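Long-range contact in beta-N-acetylglucosaminidase (Thermotoga maritima, PDB 3WO8), which probably hydrolyses terminal non-reducing N-acetyl-D-hexosamine residues from N-acetyl-beta-D-hexosaminides, as a TIM-barrel member of glycosyl hydrolase family 3: residues B[100-111]-B[153-164]. Sequence-based numbering, arbitrary orientation.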
loop_
_atom_site.group_PDB
_atom_site.type_symbol
_atom_site.label_atom_id
_atom_site.label_comp_id
_atom_site.label_asym_id
_atom_site.label_seq_id
_atom_site.Cartn_x
_atom_site.Cartn_y
_atom_site.Cartn_z
ATOM N N PRO B 100 -0.103 23.722 8.700
ATOM C CA PRO B 100 -0.344 23.545 7.279
ATOM C C PRO B 100 0.792 22.869 6.529
ATOM O O PRO B 100 0.586 22.229 5.507
ATOM C CB PRO B 100 -0.512 24.989 6.791
ATOM C CG PRO B 100 -1.137 25.691 7.951
ATOM C CD PRO B 100 -0.609 25.020 9.186
ATOM N N ASP B 101 1.997 23.033 7.043
ATOM C CA ASP B 101 3.154 22.373 6.490
ATOM C C ASP B 101 2.974 20.852 6.465
ATOM O O ASP B 101 3.337 20.209 5.473
ATOM C CB ASP B 101 4.414 22.817 7.250
ATOM C CG ASP B 101 4.850 24.257 6.892
ATOM O OD1 ASP B 101 4.305 24.864 5.942
ATOM O OD2 ASP B 101 5.757 24.788 7.563
ATOM N N VAL B 102 2.370 20.280 7.509
ATOM C CA VAL B 102 2.236 18.810 7.572
ATOM C C VAL B 102 1.231 18.304 6.506
ATOM O O VAL B 102 1.368 17.187 5.949
ATOM C CB VAL B 102 1.911 18.267 8.996
ATOM C CG1 VAL B 102 2.832 18.854 10.047
ATOM C CG2 VAL B 102 0.500 18.556 9.400
ATOM N N THR B 103 0.240 19.151 6.225
ATOM C CA THR B 103 -0.766 18.864 5.241
ATOM C C THR B 103 -0.105 18.823 3.881
ATOM O O THR B 103 -0.331 17.884 3.092
ATOM C CB THR B 103 -1.890 19.915 5.291
ATOM O OG1 THR B 103 -2.679 19.731 6.491
ATOM C CG2 THR B 103 -2.766 19.830 4.048
ATOM N N TYR B 104 0.721 19.840 3.629
ATOM C CA TYR B 104 1.561 19.884 2.440
ATOM C C TYR B 104 2.341 18.552 2.338
ATOM O O TYR B 104 2.420 17.926 1.270
ATOM C CB TYR B 104 2.535 21.089 2.481
ATOM C CG TYR B 104 3.568 21.047 1.364
ATOM C CD1 TYR B 104 3.244 21.472 0.078
ATOM C CD2 TYR B 104 4.855 20.527 1.579
ATOM C CE1 TYR B 104 4.167 21.400 -0.967
ATOM C CE2 TYR B 104 5.792 20.437 0.539
ATOM C CZ TYR B 104 5.448 20.879 -0.730
ATOM O OH TYR B 104 6.367 20.826 -1.770
ATOM N N ARG B 105 2.917 18.164 3.476
ATOM C CA ARG B 105 3.792 17.002 3.596
ATOM C C ARG B 105 3.065 15.730 3.212
ATOM O O ARG B 105 3.563 14.965 2.382
ATOM C CB ARG B 105 4.286 16.886 5.046
ATOM C CG ARG B 105 5.775 16.665 5.159
ATOM C CD ARG B 105 6.200 15.279 5.619
ATOM N NE ARG B 105 6.782 15.311 6.964
ATOM C CZ ARG B 105 7.622 14.393 7.444
ATOM N NH1 ARG B 105 8.069 14.505 8.677
ATOM N NH2 ARG B 105 7.994 13.339 6.720
ATOM N N TYR B 106 1.888 15.520 3.819
ATOM C CA TYR B 106 1.061 14.344 3.542
ATOM C C TYR B 106 0.685 14.297 2.060
ATOM O O TYR B 106 0.963 13.292 1.357
ATOM C CB TYR B 106 -0.215 14.354 4.373
ATOM C CG TYR B 106 -1.238 13.377 3.850
ATOM C CD1 TYR B 106 -1.082 11.996 4.039
ATOM C CD2 TYR B 106 -2.342 13.821 3.150
ATOM C CE1 TYR B 106 -2.001 11.083 3.531
ATOM C CE2 TYR B 106 -3.262 12.923 2.632
ATOM C CZ TYR B 106 -3.100 11.558 2.807
ATOM O OH TYR B 106 -4.057 10.705 2.269
ATOM N N SER B 107 0.088 15.410 1.607
ATOM C CA SER B 107 -0.360 15.553 0.238
ATOM C C SER B 107 0.725 15.206 -0.718
ATOM O O SER B 107 0.462 14.539 -1.715
ATOM C CB SER B 107 -0.864 16.955 -0.023
ATOM O OG SER B 107 -1.840 17.278 0.951
ATOM N N ARG B 108 1.951 15.605 -0.406
ATOM C CA ARG B 108 3.082 15.305 -1.276
ATOM C C ARG B 108 3.407 13.802 -1.300
ATOM O O ARG B 108 3.618 13.202 -2.400
ATOM C CB ARG B 108 4.298 16.093 -0.829
ATOM C CG ARG B 108 5.490 16.048 -1.787
ATOM C CD ARG B 108 6.720 16.628 -1.090
ATOM N NE ARG B 108 7.950 16.551 -1.886
ATOM C CZ ARG B 108 8.983 17.407 -1.804
ATOM N NH1 ARG B 108 10.042 17.224 -2.586
ATOM N NH2 ARG B 108 8.977 18.451 -0.962
ATOM N N VAL B 109 3.441 13.174 -0.121
ATOM C CA VAL B 109 3.740 11.750 -0.140
ATOM C C VAL B 109 2.596 11.013 -0.809
ATOM O O VAL B 109 2.820 10.052 -1.564
ATOM C CB VAL B 109 4.097 11.089 1.237
ATOM C CG1 VAL B 109 4.601 12.082 2.272
ATOM C CG2 VAL B 109 2.960 10.280 1.804
ATOM N N ALA B 110 1.370 11.449 -0.536
ATOM C CA ALA B 110 0.200 10.825 -1.175
ATOM C C ALA B 110 0.256 10.992 -2.674
ATOM O O ALA B 110 0.104 10.034 -3.438
ATOM C CB ALA B 110 -1.062 11.444 -0.652
ATOM N N GLY B 111 0.518 12.223 -3.095
ATOM C CA GLY B 111 0.729 12.517 -4.504
ATOM C C GLY B 111 1.825 11.678 -5.163
ATOM O O GLY B 111 1.639 11.152 -6.285
ATOM N N HIS B 153 -4.859 25.227 4.759
ATOM C CA HIS B 153 -4.619 23.809 4.572
ATOM C C HIS B 153 -4.922 23.386 3.133
ATOM O O HIS B 153 -4.141 22.638 2.516
ATOM C CB HIS B 153 -5.380 23.018 5.594
ATOM C CG HIS B 153 -4.794 23.121 6.962
ATOM N ND1 HIS B 153 -5.090 24.155 7.821
ATOM C CD2 HIS B 153 -3.933 22.318 7.629
ATOM C CE1 HIS B 153 -4.451 23.975 8.965
ATOM N NE2 HIS B 153 -3.740 22.868 8.874
ATOM N N GLY B 154 -5.998 23.932 2.571
ATOM C CA GLY B 154 -6.380 23.613 1.207
ATOM C C GLY B 154 -5.312 23.897 0.163
ATOM O O GLY B 154 -5.107 23.106 -0.817
ATOM N N ALA B 155 -4.642 25.035 0.338
ATOM C CA ALA B 155 -3.674 25.459 -0.668
ATOM C C ALA B 155 -2.424 24.667 -0.447
ATOM O O ALA B 155 -1.869 24.113 -1.397
ATOM C CB ALA B 155 -3.394 26.951 -0.611
ATOM N N ARG B 156 -2.022 24.540 0.812
ATOM C CA ARG B 156 -0.881 23.650 1.125
ATOM C C ARG B 156 -1.094 22.243 0.540
ATOM O O ARG B 156 -0.177 21.648 -0.027
ATOM C CB ARG B 156 -0.653 23.558 2.631
ATOM C CG ARG B 156 -0.413 24.903 3.313
ATOM C CD ARG B 156 1.048 25.295 3.480
ATOM N NE ARG B 156 1.889 25.041 2.304
ATOM C CZ ARG B 156 3.195 24.727 2.379
ATOM N NH1 ARG B 156 3.820 24.629 3.566
ATOM N NH2 ARG B 156 3.886 24.489 1.269
ATOM N N ALA B 157 -2.325 21.747 0.636
ATOM C CA ALA B 157 -2.658 20.430 0.138
ATOM C C ALA B 157 -2.553 20.364 -1.360
ATOM O O ALA B 157 -2.010 19.406 -1.938
ATOM C CB ALA B 157 -4.065 20.073 0.552
ATOM N N CYS B 158 -3.090 21.389 -2.008
ATOM C CA CYS B 158 -3.031 21.398 -3.452
ATOM C C CYS B 158 -1.563 21.456 -3.890
ATOM O O CYS B 158 -1.147 20.715 -4.795
ATOM C CB CYS B 158 -3.859 22.542 -4.010
ATOM S SG CYS B 158 -5.656 22.332 -3.857
ATOM N N GLU B 159 -0.777 22.297 -3.220
ATOM C CA GLU B 159 0.663 22.401 -3.496
ATOM C C GLU B 159 1.333 21.042 -3.353
ATOM O O GLU B 159 2.066 20.605 -4.255
ATOM C CB GLU B 159 1.343 23.385 -2.535
ATOM C CG GLU B 159 1.032 24.863 -2.796
ATOM C CD GLU B 159 1.298 25.780 -1.598
ATOM O OE1 GLU B 159 1.993 25.354 -0.640
ATOM O OE2 GLU B 159 0.796 26.931 -1.615
ATOM N N GLY B 160 1.059 20.382 -2.216
ATOM C CA GLY B 160 1.581 19.033 -1.942
ATOM C C GLY B 160 1.306 18.050 -3.073
ATOM O O GLY B 160 2.221 17.425 -3.627
ATOM N N TYR B 161 0.041 17.945 -3.458
ATOM C CA TYR B 161 -0.336 16.992 -4.477
ATOM C C TYR B 161 0.336 17.328 -5.805
ATOM O O TYR B 161 0.693 16.445 -6.578
ATOM C CB TYR B 161 -1.854 16.973 -4.671
ATOM C CG TYR B 161 -2.676 16.271 -3.603
ATOM C CD1 TYR B 161 -2.624 14.888 -3.440
ATOM C CD2 TYR B 161 -3.547 16.989 -2.772
ATOM C CE1 TYR B 161 -3.391 14.248 -2.458
ATOM C CE2 TYR B 161 -4.308 16.352 -1.777
ATOM C CZ TYR B 161 -4.228 14.980 -1.627
ATOM O OH TYR B 161 -4.999 14.333 -0.683
ATOM N N LEU B 162 0.469 18.600 -6.119
ATOM C CA LEU B 162 1.105 18.935 -7.405
ATOM C C LEU B 162 2.592 18.635 -7.351
ATOM O O LEU B 162 3.157 18.153 -8.335
ATOM C CB LEU B 162 0.909 20.392 -7.787
ATOM C CG LEU B 162 -0.539 20.762 -8.063
ATOM C CD1 LEU B 162 -0.889 22.105 -7.424
ATOM C CD2 LEU B 162 -0.787 20.755 -9.576
ATOM N N GLU B 163 3.220 18.917 -6.205
ATOM C CA GLU B 163 4.642 18.687 -6.068
ATOM C C GLU B 163 4.831 17.198 -6.318
ATOM O O GLU B 163 5.733 16.814 -7.040
ATOM C CB GLU B 163 5.150 19.084 -4.666
ATOM C CG GLU B 163 6.503 19.812 -4.590
ATOM C CD GLU B 163 7.614 19.181 -5.435
ATOM O OE1 GLU B 163 8.334 18.288 -4.916
ATOM O OE2 GLU B 163 7.780 19.598 -6.615
ATOM N N GLY B 164 3.939 16.369 -5.752
ATOM C CA GLY B 164 4.044 14.893 -5.845
ATOM C C GLY B 164 3.775 14.303 -7.224
ATOM O O GLY B 164 4.276 13.224 -7.583
HETATM O O HOH W 1 -4.655 11.644 -0.432
#
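Around R108 and G160, whose CA atoms are 4.1 Å apart, helices 100-111 and 153-164 run nearly parallel, their axes inclined at -30° and only 6.7 Å apart at closest approach. Two neighbouring helices of a TIM barrel, the helix before strand 121-122 and the one before strand 167-173, thus illustrate how glycines let helices pack closely. A CB on G160 would collide with Y104 O and S107 CB, and one on G164 with R108 O; the bare backbones meet instead, R108 CA giving a CA-H...O contact of 3.3 Å to G160 O. On one flank Y104 fills a hole among R156, E159, G160 and E163. The R156 guanidinium lies flat on its ring, planes 17° apart, with NH2 over the face near CD1. With chi1 at -57°, R156 CG lies anti to its carbonyl carbon and against P100 CB; bends at chi2 and chi3 then turn the guanidinium onto Y104. NE and NH2 hold E159 OE1 side-on, while NH1 forms a salt bridge across the helices to D101 OD1, modelled so short that its exact geometry is doubtful. The other oxygen of E159 pairs with R211, tying this network to helix 203-211. With an alanine at R156, D101 would probably lose its cross-helix charge partner, E159 OE1 its two-nitrogen grip, and the Y104 ring the guanidinium stacked on it. Farther along, R108 and E163 pair through charge alone, because OE1 sits above the guanidinium plane. On the other flank Y161 is the knob, among Y106, S107, A110 and G111, with S107 CB over its ring face, 3.9 Å from the centroid. H153 receives P100 CG over its own face, while its nitrogens bond to I149 O and N98 O. Beyond the Y161 ring, a water joins the two phenols, 2.7 Å from Y161 OH and 2.9 Å from Y106 OH, to which it donates.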